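Local atomic coordinates of dTDP Sugar Isomerase (Desulfovibrio desulfuricans subsp. desulfuricans str. G20, PDB entry 3EJK), a protein that probably catalyses the 3,5-epimerisation of dTDP-4-dehydro-6-deoxy-alpha-D-glucose to dTDP-4-dehydro-beta-L-rhamnose. Residues A[122-130]-A[158-169]. Residues are numbered along the deposited sequence; the frame is centred on the assembly and turned at random.
Sequences VWYGFAATG and FIPFSWAGADLS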
loop_
_atom_site.group_PDB
_atom_site.type_symbol
_atom_site.label_atom_id
_atom_site.label_comp_id
_atom_site.label_asym_id
_atom_site.label_seq_id
_atom_site.Cartn_x
_atom_site.Cartn_y
_atom_site.Cartn_z
ATOM N N VAL A 122 -12.303 1.807 -19.173
ATOM C CA VAL A 122 -12.709 0.431 -18.937
ATOM C C VAL A 122 -13.373 0.408 -17.566
ATOM O O VAL A 122 -12.801 0.887 -16.583
ATOM C CB VAL A 122 -11.528 -0.564 -18.933
ATOM C CG1 VAL A 122 -11.976 -1.948 -18.414
ATOM C CG2 VAL A 122 -10.930 -0.698 -20.320
ATOM N N TRP A 123 -14.593 -0.110 -17.520
ATOM C CA TRP A 123 -15.325 -0.250 -16.258
ATOM C C TRP A 123 -14.706 -1.327 -15.397
ATOM O O TRP A 123 -14.286 -2.383 -15.884
ATOM C CB TRP A 123 -16.784 -0.630 -16.480
ATOM C CG TRP A 123 -17.659 0.428 -17.091
ATOM C CD1 TRP A 123 -18.052 0.511 -18.400
ATOM C CD2 TRP A 123 -18.292 1.515 -16.414
ATOM N NE1 TRP A 123 -18.878 1.599 -18.581
ATOM C CE2 TRP A 123 -19.035 2.235 -17.377
ATOM C CE3 TRP A 123 -18.293 1.965 -15.090
ATOM C CZ2 TRP A 123 -19.766 3.363 -17.052
ATOM C CZ3 TRP A 123 -19.023 3.094 -14.780
ATOM C CH2 TRP A 123 -19.729 3.785 -15.750
ATOM N N TYR A 124 -14.662 -1.046 -14.106
ATOM C CA TYR A 124 -14.161 -2.014 -13.131
ATOM C C TYR A 124 -14.967 -2.078 -11.838
ATOM O O TYR A 124 -15.615 -1.149 -11.413
ATOM C CB TYR A 124 -12.663 -1.843 -12.853
ATOM C CG TYR A 124 -12.235 -0.499 -12.320
ATOM C CD1 TYR A 124 -11.877 0.526 -13.172
ATOM C CD2 TYR A 124 -12.154 -0.274 -10.957
ATOM C CE1 TYR A 124 -11.465 1.767 -12.674
ATOM C CE2 TYR A 124 -11.757 0.946 -10.444
ATOM C CZ TYR A 124 -11.408 1.965 -11.304
ATOM O OH TYR A 124 -11.007 3.188 -10.791
ATOM N N GLY A 125 -14.955 -3.272 -11.291
ATOM C CA GLY A 125 -15.608 -3.582 -10.026
ATOM C C GLY A 125 -14.822 -4.676 -9.332
ATOM O O GLY A 125 -14.100 -5.436 -9.973
ATOM N N PHE A 126 -14.948 -4.740 -8.018
ATOM C CA PHE A 126 -14.253 -5.785 -7.266
ATOM C C PHE A 126 -14.927 -6.074 -5.942
ATOM O O PHE A 126 -15.669 -5.247 -5.404
ATOM C CB PHE A 126 -12.764 -5.447 -7.077
ATOM C CG PHE A 126 -12.506 -4.090 -6.464
ATOM C CD1 PHE A 126 -12.472 -3.924 -5.103
ATOM C CD2 PHE A 126 -12.291 -2.980 -7.267
ATOM C CE1 PHE A 126 -12.216 -2.685 -4.538
ATOM C CE2 PHE A 126 -12.050 -1.745 -6.718
ATOM C CZ PHE A 126 -12.017 -1.591 -5.343
ATOM N N ALA A 127 -14.677 -7.282 -5.462
ATOM C CA ALA A 127 -15.226 -7.768 -4.202
ATOM C C ALA A 127 -14.257 -8.665 -3.452
ATOM O O ALA A 127 -13.497 -9.411 -4.040
ATOM C CB ALA A 127 -16.537 -8.517 -4.448
ATOM N N ALA A 128 -14.339 -8.576 -2.130
ATOM C CA ALA A 128 -13.525 -9.391 -1.238
ATOM C C ALA A 128 -14.158 -10.757 -1.049
ATOM O O ALA A 128 -15.339 -10.882 -0.751
ATOM C CB ALA A 128 -13.337 -8.700 0.142
ATOM N N THR A 129 -13.336 -11.779 -1.219
ATOM C CA THR A 129 -13.757 -13.167 -1.028
ATOM C C THR A 129 -13.333 -13.672 0.335
ATOM O O THR A 129 -12.482 -13.099 1.025
ATOM C CB THR A 129 -13.138 -14.099 -2.090
ATOM O OG1 THR A 129 -11.723 -14.140 -1.900
ATOM C CG2 THR A 129 -13.443 -13.608 -3.500
ATOM N N GLY A 130 -13.963 -14.742 0.756
ATOM C CA GLY A 130 -13.583 -15.345 2.022
ATOM C C GLY A 130 -14.248 -14.705 3.211
ATOM O O GLY A 130 -15.322 -14.129 3.111
ATOM N N PHE A 158 -26.431 -2.508 -17.853
ATOM C CA PHE A 158 -25.662 -2.304 -19.108
ATOM C C PHE A 158 -24.234 -2.854 -18.980
ATOM O O PHE A 158 -23.502 -2.954 -19.955
ATOM C CB PHE A 158 -25.679 -0.836 -19.587
ATOM C CG PHE A 158 -24.903 0.100 -18.723
ATOM C CD1 PHE A 158 -25.482 0.688 -17.623
ATOM C CD2 PHE A 158 -23.586 0.374 -19.008
ATOM C CE1 PHE A 158 -24.764 1.532 -16.827
ATOM C CE2 PHE A 158 -22.861 1.214 -18.209
ATOM C CZ PHE A 158 -23.452 1.794 -17.118
ATOM N N ILE A 159 -23.863 -3.239 -17.764
ATOM C CA ILE A 159 -22.545 -3.842 -17.518
ATOM C C ILE A 159 -22.830 -5.336 -17.274
ATOM O O ILE A 159 -23.368 -5.709 -16.221
ATOM C CB ILE A 159 -21.795 -3.154 -16.367
ATOM C CG1 ILE A 159 -21.592 -1.668 -16.702
ATOM C CG2 ILE A 159 -20.410 -3.820 -16.133
ATOM C CD1 ILE A 159 -20.844 -0.876 -15.631
ATOM N N PRO A 160 -22.472 -6.196 -18.253
ATOM C CA PRO A 160 -22.923 -7.597 -18.285
ATOM C C PRO A 160 -22.303 -8.581 -17.322
ATOM O O PRO A 160 -21.876 -9.664 -17.717
ATOM C CB PRO A 160 -22.647 -8.009 -19.722
ATOM C CG PRO A 160 -21.426 -7.223 -20.048
ATOM C CD PRO A 160 -21.698 -5.870 -19.462
ATOM N N PHE A 161 -22.275 -8.188 -16.057
ATOM C CA PHE A 161 -21.824 -9.088 -15.007
ATOM C C PHE A 161 -22.637 -8.913 -13.735
ATOM O O PHE A 161 -22.774 -7.809 -13.218
ATOM C CB PHE A 161 -20.338 -8.893 -14.687
ATOM C CG PHE A 161 -19.832 -9.840 -13.633
ATOM C CD1 PHE A 161 -19.412 -11.100 -13.975
ATOM C CD2 PHE A 161 -19.801 -9.470 -12.297
ATOM C CE1 PHE A 161 -18.955 -11.991 -13.004
ATOM C CE2 PHE A 161 -19.354 -10.350 -11.322
ATOM C CZ PHE A 161 -18.929 -11.624 -11.685
ATOM N N SER A 162 -23.104 -10.038 -13.214
ATOM C CA SER A 162 -23.930 -10.057 -12.004
ATOM C C SER A 162 -23.153 -10.340 -10.732
ATOM O O SER A 162 -22.804 -11.467 -10.431
ATOM C CB SER A 162 -25.038 -11.093 -12.139
ATOM O OG SER A 162 -25.823 -11.138 -10.971
ATOM N N TRP A 163 -22.915 -9.296 -9.967
ATOM C CA TRP A 163 -22.219 -9.448 -8.699
ATOM C C TRP A 163 -23.049 -10.264 -7.753
ATOM O O TRP A 163 -22.527 -10.971 -6.903
ATOM C CB TRP A 163 -21.897 -8.104 -8.046
ATOM C CG TRP A 163 -20.728 -7.508 -8.658
ATOM C CD1 TRP A 163 -20.691 -6.426 -9.476
ATOM C CD2 TRP A 163 -19.388 -7.988 -8.557
ATOM N NE1 TRP A 163 -19.403 -6.189 -9.874
ATOM C CE2 TRP A 163 -18.584 -7.137 -9.329
ATOM C CE3 TRP A 163 -18.790 -9.060 -7.891
ATOM C CZ2 TRP A 163 -17.216 -7.324 -9.460
ATOM C CZ3 TRP A 163 -17.424 -9.238 -8.022
ATOM C CH2 TRP A 163 -16.656 -8.377 -8.798
ATOM N N ALA A 164 -24.354 -10.193 -7.939
ATOM C CA ALA A 164 -25.266 -10.902 -7.028
ATOM C C ALA A 164 -25.109 -12.399 -7.203
ATOM O O ALA A 164 -25.370 -13.191 -6.305
ATOM C CB ALA A 164 -26.698 -10.497 -7.272
ATOM N N GLY A 165 -24.647 -12.771 -8.379
ATOM C CA GLY A 165 -24.499 -14.166 -8.732
ATOM C C GLY A 165 -23.100 -14.687 -8.512
ATOM O O GLY A 165 -22.848 -15.875 -8.640
ATOM N N ALA A 166 -22.189 -13.802 -8.157
ATOM C CA ALA A 166 -20.767 -14.200 -7.976
ATOM C C ALA A 166 -20.503 -15.102 -6.784
ATOM O O ALA A 166 -21.119 -14.992 -5.732
ATOM C CB ALA A 166 -19.854 -12.962 -7.882
ATOM N N ASP A 167 -19.534 -15.984 -6.976
ATOM C CA ASP A 167 -19.068 -16.874 -5.912
ATOM C C ASP A 167 -17.917 -16.177 -5.223
ATOM O O ASP A 167 -16.813 -16.069 -5.776
ATOM C CB ASP A 167 -18.630 -18.219 -6.479
ATOM C CG ASP A 167 -18.078 -19.153 -5.422
ATOM O OD1 ASP A 167 -18.057 -18.798 -4.220
ATOM O OD2 ASP A 167 -17.655 -20.260 -5.813
ATOM N N LEU A 168 -18.198 -15.668 -4.029
ATOM C CA LEU A 168 -17.202 -14.941 -3.268
ATOM C C LEU A 168 -16.725 -15.761 -2.083
ATOM O O LEU A 168 -16.223 -15.230 -1.102
ATOM C CB LEU A 168 -17.751 -13.585 -2.809
ATOM C CG LEU A 168 -18.262 -12.656 -3.932
ATOM C CD1 LEU A 168 -18.729 -11.326 -3.362
ATOM C CD2 LEU A 168 -17.195 -12.447 -4.982
ATOM N N SER A 169 -16.885 -17.069 -2.192
ATOM C CA SER A 169 -16.512 -17.972 -1.089
ATOM C C SER A 169 -15.007 -18.053 -0.933
ATOM O O SER A 169 -14.479 -18.285 0.140
ATOM C CB SER A 169 -17.047 -19.379 -1.337
ATOM O OG SER A 169 -16.346 -19.952 -2.418
#
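Residues 122-130 and 158-169 come together at the backbone where Gly130 N donates to Leu168 O (3.0 Å, 159° at the hydrogen), the same carbonyl also receiving a CA-H...O contact from Thr129 CA at 3.2 Å. At the other end 8.2 Å separates the CA atoms of Trp123 and Ile159. Ser169 N and Ser169 OG both donate hydrogen bonds to Asp167 OD1, the backbone one closing an Asx turn. Strand 123-128 is the middle strand of the five-stranded antiparallel sheet in this cupin-type fold; the loop after strand 149-151 runs alongside it, in the same direction, on one face of the sheet. Tyr124 and Phe126 leave the strand on the opposite side, where Tyr124 OH hydrogen-bonds to a citrate, probably from the crystallisation liquor, that also lies beside Phe126. On the loop side, Ile159 is extended at its end (chi2 -180°), which carries CD1 over one face of the Trp123 indole in a CH-pi contact, 3.8 Å from the centroid of the five-membered ring. Phe158 brings its CE2-CZ edge to the six-membered ring in an offset edge-to-face pair, planes at 71°. Trp163 meets the strand backbone obliquely, CZ2 3.6 Å from Gly125 C; Gly125 has no side chain to hold the indole off. Ala127 CB touches both Trp163 CZ3 (3.8 Å) and Leu168 CD1 (3.7 Å).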